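Local coordinates for protein peroxidase (Cellulomonas bogoriensis 69B4 = DSM 16987, PDB 6QZO) that binds heme b and probably acts as a peroxidase of the dye-decolorizing (DyP) type, using hydrogen peroxide to oxidise its substrates, at residues A[39-45]-A[306-310]. Numbering follows the deposited sequence.
Sequences GIVTPPP and LRRAY. With HEM (protoporphyrin IX containing Fe), chain I.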
loop_
_atom_site.group_PDB
_atom_site.type_symbol
_atom_site.label_atom_id
_atom_site.label_comp_id
_atom_site.label_asym_id
_atom_site.label_seq_id
_atom_site.Cartn_x
_atom_site.Cartn_y
_atom_site.Cartn_z
ATOM N N GLY A 39 14.414 -11.334 -8.538
ATOM C CA GLY A 39 12.994 -10.962 -8.410
ATOM C C GLY A 39 12.083 -11.989 -9.036
ATOM O O GLY A 39 10.886 -11.695 -9.175
ATOM N N ILE A 40 12.636 -13.156 -9.387
ATOM C CA ILE A 40 11.897 -14.289 -10.016
ATOM C C ILE A 40 11.956 -15.491 -9.075
ATOM O O ILE A 40 10.877 -15.870 -8.557
ATOM C CB ILE A 40 12.432 -14.578 -11.427
ATOM C CG1 ILE A 40 12.321 -13.329 -12.308
ATOM C CG2 ILE A 40 11.705 -15.750 -12.049
ATOM C CD1 ILE A 40 13.195 -13.372 -13.550
ATOM N N VAL A 41 13.149 -16.045 -8.831
ATOM C CA VAL A 41 13.327 -17.172 -7.866
ATOM C C VAL A 41 13.709 -16.608 -6.497
ATOM O O VAL A 41 13.641 -17.364 -5.513
ATOM C CB VAL A 41 14.327 -18.220 -8.390
ATOM C CG1 VAL A 41 14.844 -19.173 -7.330
ATOM C CG2 VAL A 41 13.661 -18.992 -9.523
ATOM N N THR A 42 14.081 -15.337 -6.432
ATOM C CA THR A 42 14.282 -14.611 -5.150
ATOM C C THR A 42 13.039 -14.832 -4.285
ATOM O O THR A 42 11.922 -14.571 -4.756
ATOM C CB THR A 42 14.505 -13.110 -5.383
ATOM O OG1 THR A 42 15.482 -12.997 -6.425
ATOM C CG2 THR A 42 14.943 -12.382 -4.123
ATOM N N PRO A 43 13.184 -15.284 -3.017
ATOM C CA PRO A 43 12.039 -15.453 -2.127
ATOM C C PRO A 43 11.223 -14.161 -2.144
ATOM O O PRO A 43 11.788 -13.065 -2.047
ATOM C CB PRO A 43 12.669 -15.739 -0.749
ATOM C CG PRO A 43 14.056 -16.276 -1.044
ATOM C CD PRO A 43 14.460 -15.627 -2.357
ATOM N N PRO A 44 9.892 -14.219 -2.375
ATOM C CA PRO A 44 9.099 -12.997 -2.502
ATOM C C PRO A 44 9.086 -12.164 -1.223
ATOM O O PRO A 44 8.771 -12.659 -0.150
ATOM C CB PRO A 44 7.704 -13.514 -2.892
ATOM C CG PRO A 44 7.966 -14.873 -3.495
ATOM C CD PRO A 44 9.121 -15.425 -2.697
ATOM N N PRO A 45 9.479 -10.875 -1.293
ATOM C CA PRO A 45 9.392 -9.973 -0.149
ATOM C C PRO A 45 7.980 -9.375 -0.039
ATOM O O PRO A 45 7.144 -9.683 -0.860
ATOM C CB PRO A 45 10.434 -8.916 -0.530
ATOM C CG PRO A 45 10.252 -8.787 -2.020
ATOM C CD PRO A 45 10.020 -10.197 -2.493
ATOM N N LEU A 306 5.935 -20.871 -12.401
ATOM C CA LEU A 306 6.243 -20.249 -11.090
ATOM C C LEU A 306 5.218 -19.138 -10.839
ATOM O O LEU A 306 5.361 -18.045 -11.430
ATOM C CB LEU A 306 7.670 -19.700 -11.094
ATOM C CG LEU A 306 8.151 -19.125 -9.761
ATOM C CD1 LEU A 306 8.063 -20.165 -8.644
ATOM C CD2 LEU A 306 9.550 -18.560 -9.891
ATOM N N ARG A 307 4.223 -19.420 -10.007
ATOM C CA ARG A 307 3.303 -18.372 -9.509
ATOM C C ARG A 307 4.082 -17.558 -8.477
ATOM O O ARG A 307 4.793 -18.169 -7.656
ATOM C CB ARG A 307 2.031 -18.993 -8.924
ATOM C CG ARG A 307 1.164 -19.651 -9.978
ATOM C CD ARG A 307 -0.020 -20.364 -9.351
ATOM N NE ARG A 307 0.404 -21.507 -8.566
ATOM C CZ ARG A 307 -0.114 -21.900 -7.409
ATOM N NH1 ARG A 307 -1.096 -21.234 -6.833
ATOM N NH2 ARG A 307 0.345 -22.994 -6.820
ATOM N N ARG A 308 3.958 -16.234 -8.559
ATOM C CA ARG A 308 4.622 -15.290 -7.633
ATOM C C ARG A 308 3.635 -14.158 -7.360
ATOM O O ARG A 308 3.949 -12.993 -7.690
ATOM C CB ARG A 308 5.950 -14.837 -8.251
ATOM C CG ARG A 308 6.992 -14.458 -7.211
ATOM C CD ARG A 308 8.281 -14.087 -7.876
ATOM N NE ARG A 308 9.317 -13.630 -6.978
ATOM C CZ ARG A 308 9.402 -12.425 -6.460
ATOM N NH1 ARG A 308 8.409 -11.567 -6.585
ATOM N NH2 ARG A 308 10.499 -12.064 -5.819
ATOM N N ALA A 309 2.466 -14.519 -6.823
ATOM C CA ALA A 309 1.287 -13.633 -6.706
ATOM C C ALA A 309 1.368 -12.756 -5.436
ATOM O O ALA A 309 2.068 -13.113 -4.456
ATOM C CB ALA A 309 0.020 -14.449 -6.741
ATOM N N TYR A 310 0.670 -11.629 -5.497
ATOM C CA TYR A 310 0.555 -10.622 -4.420
ATOM C C TYR A 310 -0.924 -10.251 -4.269
ATOM O O TYR A 310 -1.665 -10.362 -5.250
ATOM C CB TYR A 310 1.428 -9.410 -4.764
ATOM C CG TYR A 310 2.887 -9.588 -4.435
ATOM C CD1 TYR A 310 3.747 -10.286 -5.273
ATOM C CD2 TYR A 310 3.403 -9.078 -3.264
ATOM C CE1 TYR A 310 5.081 -10.469 -4.944
ATOM C CE2 TYR A 310 4.734 -9.243 -2.928
ATOM C CZ TYR A 310 5.577 -9.928 -3.770
ATOM O OH TYR A 310 6.879 -10.067 -3.406
HETATM C CHA HEM I . -3.656 -23.271 -6.867
HETATM C CHB HEM I . -6.244 -19.418 -5.596
HETATM C CHC HEM I . -6.233 -17.912 -10.186
HETATM C CHD HEM I . -3.299 -21.545 -11.382
HETATM C C1A HEM I . -4.385 -22.366 -6.145
HETATM C C2A HEM I . -4.755 -22.536 -4.779
HETATM C C3A HEM I . -5.497 -21.454 -4.432
HETATM C C4A HEM I . -5.556 -20.608 -5.561
HETATM C CMA HEM I . -6.137 -21.168 -3.087
HETATM C CAA HEM I . -4.444 -23.726 -3.888
HETATM C CBA HEM I . -3.124 -23.599 -3.128
HETATM C CGA HEM I . -1.986 -23.763 -4.081
HETATM O O1A HEM I . -1.508 -22.712 -4.595
HETATM O O2A HEM I . -1.552 -24.917 -4.354
HETATM C C1B HEM I . -6.457 -18.692 -6.761
HETATM C C2B HEM I . -7.227 -17.497 -6.770
HETATM C C3B HEM I . -7.239 -17.058 -8.071
HETATM C C4B HEM I . -6.453 -18.044 -8.824
HETATM C CMB HEM I . -7.884 -16.841 -5.558
HETATM C CAB HEM I . -7.809 -15.836 -8.672
HETATM C CBB HEM I . -8.247 -14.796 -7.963
HETATM C C1C HEM I . -5.428 -18.751 -10.921
HETATM C C2C HEM I . -5.189 -18.602 -12.286
HETATM C C3C HEM I . -4.356 -19.625 -12.675
HETATM C C4C HEM I . -4.081 -20.416 -11.490
HETATM C CMC HEM I . -5.715 -17.553 -13.228
HETATM C CAC HEM I . -3.966 -19.644 -14.109
HETATM C CBC HEM I . -3.179 -20.515 -14.680
HETATM C C1D HEM I . -3.172 -22.315 -10.208
HETATM C C2D HEM I . -2.349 -23.538 -10.154
HETATM C C3D HEM I . -2.463 -24.030 -8.908
HETATM C C4D HEM I . -3.350 -23.087 -8.206
HETATM C CMD HEM I . -1.538 -24.205 -11.252
HETATM C CAD HEM I . -1.796 -25.298 -8.361
HETATM C CBD HEM I . -2.700 -26.529 -8.583
HETATM C CGD HEM I . -2.120 -27.864 -8.129
HETATM O O1D HEM I . -1.288 -28.471 -8.836
HETATM O O2D HEM I . -2.489 -28.408 -7.049
HETATM N NA HEM I . -4.882 -21.183 -6.607
HETATM N NB HEM I . -6.027 -18.980 -7.990
HETATM N NC HEM I . -4.771 -19.845 -10.443
HETATM N ND HEM I . -3.744 -22.098 -9.016
HETATM FE FE HEM I . -4.869 -20.661 -8.520
#
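Arg308 reaches, with its chain extended, into the curl of the 39-45 loop, its guanidinium lying between Pro44 CA over one face and Gly39 O over the other. It illustrates a general principle: main-chain carbonyls, whose oxygens carry partial negative charge, can accommodate a buried arginine. Arg308 NH2 donates a hydrogen bond to Thr42 O (3.1 Å), and Arg308 NE sits 3.2 Å from Ile40 O. A hydrogen bond from Gly39 N to Thr42 OG1 (2.9 Å) closes the turn. Two residues before Arg308, Leu306 CD2 packs 4.1 Å from both Ile40 CG2 and Val41 CG2; two residues after it, Tyr310 OH donates a short 2.6 Å hydrogen bond to Pro45 O, and Arg180 makes a cation-pi contact with the tyrosine ring. The side chain of Arg307 does not touch 39-45 but runs to the heme, where Arg307 NH1 and NH2 bond to propionate O1A at 2.7 and 2.9 Å. The contact thus joins the N-terminal and C-terminal ferredoxin-like halves of the DyP fold. Consecutive arginines divide the chemistry: Arg307 pairs with the propionate and Glu201, whereas Arg308 is met by neutral backbone carbonyls of 39-45, a segment without acidic side chains.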